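PDB 3QGM: p-nitrophenyl phosphatase (Pho2) from Archaeoglobus fulgidus, which probably acts as a metal-dependent phosphatase of the haloacid dehalogenase (HAD) superfamily and binds a calcium ion. Local coordinates for residues D7-I15 with L36-S47. Sequence-based numbering, arbitrary orientation.
With CA (calcium ion), chain E.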
ATOM      1  N   ASP A   7      11.375 -25.642  30.860  1.00 53.78           N
ATOM      2  CA  ASP A   7      12.649 -26.297  30.582  1.00 53.42           C
ATOM      3  C   ASP A   7      12.610 -27.133  29.309  1.00 51.76           C
ATOM      4  O   ASP A   7      11.901 -28.163  29.234  1.00 52.44           O
ATOM      5  CB  ASP A   7      13.066 -27.179  31.754  1.00 54.36           C
ATOM      6  CG  ASP A   7      14.479 -27.694  31.600  1.00 57.29           C
ATOM      7  OD1 ASP A   7      15.387 -27.238  32.340  1.00 58.79           O
ATOM      8  OD2 ASP A   7      14.690 -28.535  30.699  1.00 61.46           O
ATOM      9  N   LYS A   8      13.409 -26.712  28.330  1.00 48.50           N
ATOM     10  CA  LYS A   8      13.401 -27.329  27.024  1.00 46.19           C
ATOM     11  C   LYS A   8      14.798 -27.700  26.572  1.00 44.49           C
ATOM     12  O   LYS A   8      15.795 -27.188  27.072  1.00 43.31           O
ATOM     13  CB  LYS A   8      12.800 -26.382  25.992  1.00 45.00           C
ATOM     14  CG  LYS A   8      11.713 -25.425  26.482  1.00 45.51           C
ATOM     15  CD  LYS A   8      10.463 -26.090  26.982  1.00 46.17           C
ATOM     16  CE  LYS A   8       9.803 -26.954  25.938  1.00 46.09           C
ATOM     17  NZ  LYS A   8       8.380 -27.226  26.284  1.00 46.61           N
ATOM     18  N   LYS A   9      14.850 -28.583  25.594  1.00 43.37           N
ATOM     19  CA  LYS A   9      16.101 -28.903  24.905  1.00 42.76           C
ATOM     20  C   LYS A   9      16.604 -27.706  24.106  1.00 40.47           C
ATOM     21  O   LYS A   9      17.813 -27.442  24.057  1.00 40.09           O
ATOM     22  CB  LYS A   9      15.919 -30.118  23.975  1.00 42.81           C
ATOM     23  CG  LYS A   9      16.013 -31.439  24.746  1.00 44.98           C
ATOM     24  CD  LYS A   9      15.605 -32.677  23.933  1.00 45.33           C
ATOM     25  CE  LYS A   9      15.362 -33.892  24.907  1.00 46.16           C
ATOM     26  NZ  LYS A   9      15.294 -35.200  24.189  1.00 48.20           N
ATOM     27  N   GLY A  10      15.681 -26.979  23.484  1.00 39.43           N
ATOM     28  CA  GLY A  10      16.047 -25.835  22.643  1.00 37.70           C
ATOM     29  C   GLY A  10      15.174 -24.603  22.749  1.00 36.22           C
ATOM     30  O   GLY A  10      14.039 -24.648  23.224  1.00 34.43           O
ATOM     31  N   TYR A  11      15.727 -23.500  22.266  1.00 34.56           N
ATOM     32  CA  TYR A  11      15.097 -22.179  22.353  1.00 33.72           C
ATOM     33  C   TYR A  11      15.238 -21.463  21.009  1.00 32.08           C
ATOM     34  O   TYR A  11      16.315 -21.359  20.464  1.00 31.89           O
ATOM     35  CB  TYR A  11      15.749 -21.367  23.472  1.00 33.60           C
ATOM     36  CG  TYR A  11      15.469 -21.994  24.806  1.00 36.48           C
ATOM     37  CD1 TYR A  11      14.349 -21.621  25.547  1.00 35.82           C
ATOM     38  CD2 TYR A  11      16.260 -23.014  25.294  1.00 36.84           C
ATOM     39  CE1 TYR A  11      14.054 -22.222  26.740  1.00 37.23           C
ATOM     40  CE2 TYR A  11      15.948 -23.643  26.501  1.00 37.22           C
ATOM     41  CZ  TYR A  11      14.844 -23.244  27.214  1.00 38.19           C
ATOM     42  OH  TYR A  11      14.512 -23.855  28.422  1.00 40.71           O
ATOM     43  N   ILE A  12      14.119 -21.009  20.485  1.00 30.90           N
ATOM     44  CA  ILE A  12      14.070 -20.154  19.307  1.00 29.18           C
ATOM     45  C   ILE A  12      13.928 -18.760  19.880  1.00 28.59           C
ATOM     46  O   ILE A  12      12.897 -18.445  20.499  1.00 27.22           O
ATOM     47  CB  ILE A  12      12.885 -20.487  18.409  1.00 28.87           C
ATOM     48  CG1 ILE A  12      13.139 -21.873  17.805  1.00 28.16           C
ATOM     49  CG2 ILE A  12      12.729 -19.391  17.309  1.00 28.84           C
ATOM     50  CD1 ILE A  12      12.039 -22.404  16.879  1.00 28.80           C
ATOM     51  N   ILE A  13      14.993 -17.959  19.718  1.00 27.37           N
ATOM     52  CA  ILE A  13      15.094 -16.648  20.387  1.00 27.25           C
ATOM     53  C   ILE A  13      15.042 -15.487  19.393  1.00 26.68           C
ATOM     54  O   ILE A  13      15.843 -15.359  18.477  1.00 24.49           O
ATOM     55  CB  ILE A  13      16.288 -16.561  21.343  1.00 27.40           C
ATOM     56  CG1 ILE A  13      16.239 -17.716  22.364  1.00 27.67           C
ATOM     57  CG2 ILE A  13      16.248 -15.250  22.095  1.00 24.76           C
ATOM     58  CD1 ILE A  13      17.427 -17.724  23.360  1.00 30.55           C
ATOM     59  N   ASP A  14      14.013 -14.671  19.539  1.00 26.91           N
ATOM     60  CA  ASP A  14      13.955 -13.353  18.846  1.00 26.85           C
ATOM     61  C   ASP A  14      15.163 -12.514  19.313  1.00 26.75           C
ATOM     62  O   ASP A  14      15.542 -12.561  20.495  1.00 26.50           O
ATOM     63  CB  ASP A  14      12.599 -12.745  19.199  1.00 27.23           C
ATOM     64  CG  ASP A  14      12.439 -11.261  18.874  1.00 27.39           C
ATOM     65  OD1 ASP A  14      12.872 -10.697  17.826  1.00 26.54           O
ATOM     66  OD2 ASP A  14      11.777 -10.659  19.737  1.00 26.20           O
ATOM     67  N   ILE A  15      15.793 -11.794  18.382  1.00 25.74           N
ATOM     68  CA  ILE A  15      16.950 -10.954  18.701  1.00 25.00           C
ATOM     69  C   ILE A  15      16.487  -9.570  19.195  1.00 25.53           C
ATOM     70  O   ILE A  15      16.745  -9.213  20.343  1.00 25.71           O
ATOM     71  CB  ILE A  15      17.860 -10.781  17.488  1.00 25.25           C
ATOM     72  CG1 ILE A  15      18.433 -12.140  17.042  1.00 24.83           C
ATOM     73  CG2 ILE A  15      19.025  -9.792  17.773  1.00 25.56           C
ATOM     74  CD1 ILE A  15      19.124 -12.093  15.674  1.00 23.74           C
ATOM     75  N   LEU A  36      22.276 -19.774  29.193  1.00 43.09           N
ATOM     76  CA  LEU A  36      21.656 -20.869  28.425  1.00 43.80           C
ATOM     77  C   LEU A  36      22.656 -21.813  27.726  1.00 44.39           C
ATOM     78  O   LEU A  36      22.439 -23.017  27.717  1.00 44.45           O
ATOM     79  CB  LEU A  36      20.665 -20.332  27.373  1.00 43.61           C
ATOM     80  CG  LEU A  36      19.235 -20.017  27.839  1.00 44.01           C
ATOM     81  CD1 LEU A  36      18.404 -19.482  26.664  1.00 44.08           C
ATOM     82  CD2 LEU A  36      18.566 -21.237  28.465  1.00 44.55           C
ATOM     83  N   LYS A  37      23.693 -21.248  27.096  1.00 44.61           N
ATOM     84  CA  LYS A  37      24.750 -22.014  26.434  0.50 44.71           C
ATOM     85  C   LYS A  37      25.470 -22.866  27.477  1.00 46.59           C
ATOM     86  O   LYS A  37      25.729 -24.072  27.280  1.00 47.28           O
ATOM     87  CB  LYS A  37      25.763 -21.072  25.765  0.50 43.63           C
ATOM     88  CG  LYS A  37      25.203 -20.211  24.635  0.50 40.07           C
ATOM     89  CD  LYS A  37      26.276 -19.292  24.010  0.50 34.71           C
ATOM     90  CE  LYS A  37      26.632 -18.112  24.919  0.50 29.39           C
ATOM     91  NZ  LYS A  37      27.634 -17.219  24.386  0.50 20.49           N
ATOM     92  N   GLU A  38      25.784 -22.209  28.595  1.00 48.32           N
ATOM     93  CA  GLU A  38      26.432 -22.815  29.775  1.00 49.65           C
ATOM     94  C   GLU A  38      25.650 -24.002  30.338  1.00 50.40           C
ATOM     95  O   GLU A  38      26.244 -24.967  30.830  1.00 51.31           O
ATOM     96  CB  GLU A  38      26.505 -21.771  30.875  1.00 49.86           C
ATOM     97  CG  GLU A  38      27.859 -21.530  31.471  1.00 53.00           C
ATOM     98  CD  GLU A  38      27.756 -20.891  32.873  1.00 57.70           C
ATOM     99  OE1 GLU A  38      28.392 -19.825  33.108  1.00 62.28           O
ATOM    100  OE2 GLU A  38      27.023 -21.459  33.741  1.00 61.09           O
ATOM    101  N   LEU A  39      24.322 -23.911  30.323  1.00 50.07           N
ATOM    102  CA  LEU A  39      23.472 -25.046  30.701  1.00 50.82           C
ATOM    103  C   LEU A  39      23.331 -26.037  29.545  1.00 50.38           C
ATOM    104  O   LEU A  39      22.501 -26.946  29.642  1.00 51.49           O
ATOM    105  CB  LEU A  39      22.063 -24.586  31.094  1.00 51.29           C
ATOM    106  CG  LEU A  39      21.654 -24.381  32.554  1.00 53.63           C
ATOM    107  CD1 LEU A  39      22.823 -24.073  33.455  1.00 54.97           C
ATOM    108  CD2 LEU A  39      20.581 -23.268  32.604  1.00 53.78           C
ATOM    109  N   GLY A  40      24.072 -25.839  28.444  1.00 48.21           N
ATOM    110  CA  GLY A  40      24.036 -26.773  27.321  1.00 47.26           C
ATOM    111  C   GLY A  40      22.768 -26.765  26.473  1.00 46.70           C
ATOM    112  O   GLY A  40      22.547 -27.702  25.700  1.00 46.78           O
ATOM    113  N   LYS A  41      21.932 -25.723  26.589  1.00 44.78           N
ATOM    114  CA  LYS A  41      20.714 -25.649  25.775  1.00 43.22           C
ATOM    115  C   LYS A  41      21.123 -25.194  24.387  1.00 41.29           C
ATOM    116  O   LYS A  41      22.072 -24.399  24.236  1.00 40.21           O
ATOM    117  CB  LYS A  41      19.679 -24.679  26.341  1.00 43.37           C
ATOM    118  CG  LYS A  41      19.282 -24.866  27.795  1.00 44.38           C
ATOM    119  CD  LYS A  41      18.757 -26.261  28.141  1.00 45.39           C
ATOM    120  CE  LYS A  41      17.780 -26.171  29.317  1.00 47.46           C
ATOM    121  NZ  LYS A  41      17.211 -27.505  29.789  1.00 47.76           N
ATOM    122  N   LYS A  42      20.433 -25.725  23.385  1.00 39.62           N
ATOM    123  CA  LYS A  42      20.668 -25.354  22.014  1.00 39.01           C
ATOM    124  C   LYS A  42      19.803 -24.125  21.748  1.00 37.92           C
ATOM    125  O   LYS A  42      18.708 -23.991  22.309  1.00 37.30           O
ATOM    126  CB  LYS A  42      20.256 -26.472  21.059  1.00 39.56           C
ATOM    127  CG  LYS A  42      20.950 -27.826  21.264  1.00 42.34           C
ATOM    128  CD  LYS A  42      20.164 -28.865  20.461  1.00 46.54           C
ATOM    129  CE  LYS A  42      21.007 -30.038  19.919  1.00 49.07           C
ATOM    130  NZ  LYS A  42      21.159 -29.983  18.440  1.00 49.27           N
ATOM    131  N   ILE A  43      20.294 -23.241  20.892  1.00 36.22           N
ATOM    132  CA  ILE A  43      19.640 -21.975  20.639  1.00 35.67           C
ATOM    133  C   ILE A  43      19.698 -21.696  19.166  1.00 34.34           C
ATOM    134  O   ILE A  43      20.672 -22.021  18.504  1.00 35.19           O
ATOM    135  CB  ILE A  43      20.342 -20.816  21.418  1.00 35.65           C
ATOM    136  CG1 ILE A  43      20.241 -21.045  22.923  1.00 37.41           C
ATOM    137  CG2 ILE A  43      19.715 -19.463  21.080  1.00 36.93           C
ATOM    138  CD1 ILE A  43      20.727 -19.877  23.725  1.00 40.46           C
ATOM    139  N   ILE A  44      18.636 -21.124  18.636  1.00 33.34           N
ATOM    140  CA  ILE A  44      18.691 -20.535  17.329  1.00 32.28           C
ATOM    141  C   ILE A  44      18.042 -19.164  17.426  1.00 31.66           C
ATOM    142  O   ILE A  44      16.932 -19.005  17.969  1.00 31.16           O
ATOM    143  CB  ILE A  44      18.073 -21.409  16.246  1.00 32.71           C
ATOM    144  CG1 ILE A  44      18.241 -20.747  14.864  1.00 33.95           C
ATOM    145  CG2 ILE A  44      16.610 -21.666  16.498  1.00 32.09           C
ATOM    146  CD1 ILE A  44      18.158 -21.749  13.677  1.00 37.17           C
ATOM    147  N   PHE A  45      18.765 -18.170  16.936  1.00 31.09           N
ATOM    148  CA  PHE A  45      18.299 -16.785  16.944  1.00 31.35           C
ATOM    149  C   PHE A  45      17.507 -16.545  15.650  1.00 30.78           C
ATOM    150  O   PHE A  45      17.980 -16.878  14.556  1.00 31.87           O
ATOM    151  CB  PHE A  45      19.485 -15.841  17.047  1.00 30.89           C
ATOM    152  CG  PHE A  45      20.278 -16.000  18.311  1.00 33.01           C
ATOM    153  CD1 PHE A  45      21.460 -16.727  18.314  1.00 37.05           C
ATOM    154  CD2 PHE A  45      19.852 -15.418  19.508  1.00 35.98           C
ATOM    155  CE1 PHE A  45      22.195 -16.908  19.496  1.00 36.72           C
ATOM    156  CE2 PHE A  45      20.584 -15.584  20.688  1.00 37.58           C
ATOM    157  CZ  PHE A  45      21.760 -16.330  20.677  1.00 36.97           C
ATOM    158  N   VAL A  46      16.284 -16.037  15.756  1.00 30.41           N
ATOM    159  CA  VAL A  46      15.428 -15.914  14.568  1.00 29.84           C
ATOM    160  C   VAL A  46      14.976 -14.475  14.445  1.00 30.12           C
ATOM    161  O   VAL A  46      14.451 -13.925  15.399  1.00 31.11           O
ATOM    162  CB  VAL A  46      14.226 -16.882  14.595  1.00 30.60           C
ATOM    163  CG1 VAL A  46      13.262 -16.611  13.427  1.00 32.74           C
ATOM    164  CG2 VAL A  46      14.674 -18.357  14.510  1.00 31.14           C
ATOM    165  N   SER A  47      15.190 -13.855  13.283  1.00 29.11           N
ATOM    166  CA  SER A  47      14.845 -12.456  13.091  1.00 28.51           C
ATOM    167  C   SER A  47      14.167 -12.239  11.764  1.00 27.53           C
ATOM    168  O   SER A  47      14.523 -12.859  10.785  1.00 24.87           O
ATOM    169  CB  SER A  47      16.105 -11.593  13.084  1.00 28.98           C
ATOM    170  OG  SER A  47      15.808 -10.298  12.637  1.00 30.64           O
TER
HETATM  171 CA    CA E 503      11.403  -8.630  18.548  1.00 26.99          CA
HETATM  172  O   HOH W   1      10.902  -6.246  18.701  1.00 26.34           O
HETATM  173  O   HOH W   2      12.015  -7.947  16.388  1.00 23.87           O
HETATM  174  O   HOH W   3       9.756  -9.577  17.575  1.00 23.98           O
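Over one face of the Tyr-11 ring lies Leu-36, its CD1 4.2 Å above the ring plane and offset toward the rim; the backbone O of Lys-42 sits at the ring's edge. Ile-43 CG2 lies 3.7 Å above one face of the Phe-45 ring, likewise offset. The aliphatic part of Lys-41 passes the Tyr-11 ring obliquely, CG 3.8 Å from Tyr-11 CE2. A bend at its second torsion (chi2 -56°) turns the chain toward Asp-7, where NZ forms a salt bridge with OD2 of Asp-7 (2.9 Å), meeting it from above the carboxylate plane, and a weak bond with Lys-8 O. A methionine in place of Lys-41 would probably leave the Asp-7 carboxylate without this counter-charge. The Tyr-11 hydroxyl accepts the N-H of Lys-8 and bonds Pro-6 O. On the same face of the sheet, Ile-13 CD1 meets Leu-36 CD1 tip to tip and packs on Ile-43 CG2 at 3.7 Å. Ile-15 CG1 touches Phe-45 CB, the two side chains crossing at about a right angle. Ile-12, Ile-44 and Val-46 fill the other face, CG2 of Ile-12 reaching Val-46 CG2 at 3.6 Å, under helix 190-200. Five backbone bonds join the parallel strands, Ile-13 N to Ile-44 O (2.8 Å, 171°) being nearly straight. A Schellman motif with Gly-40 as C-prime residue ends helix 27-38. Both oxygens of Asp-14 bind the calcium, which Asp-16 and Asp-212 also ligate: a metal site at the strand end of a Rossmann-like HAD core, where 10-14 and 42-47 are neighbouring strands of a beta-alpha-beta crossover.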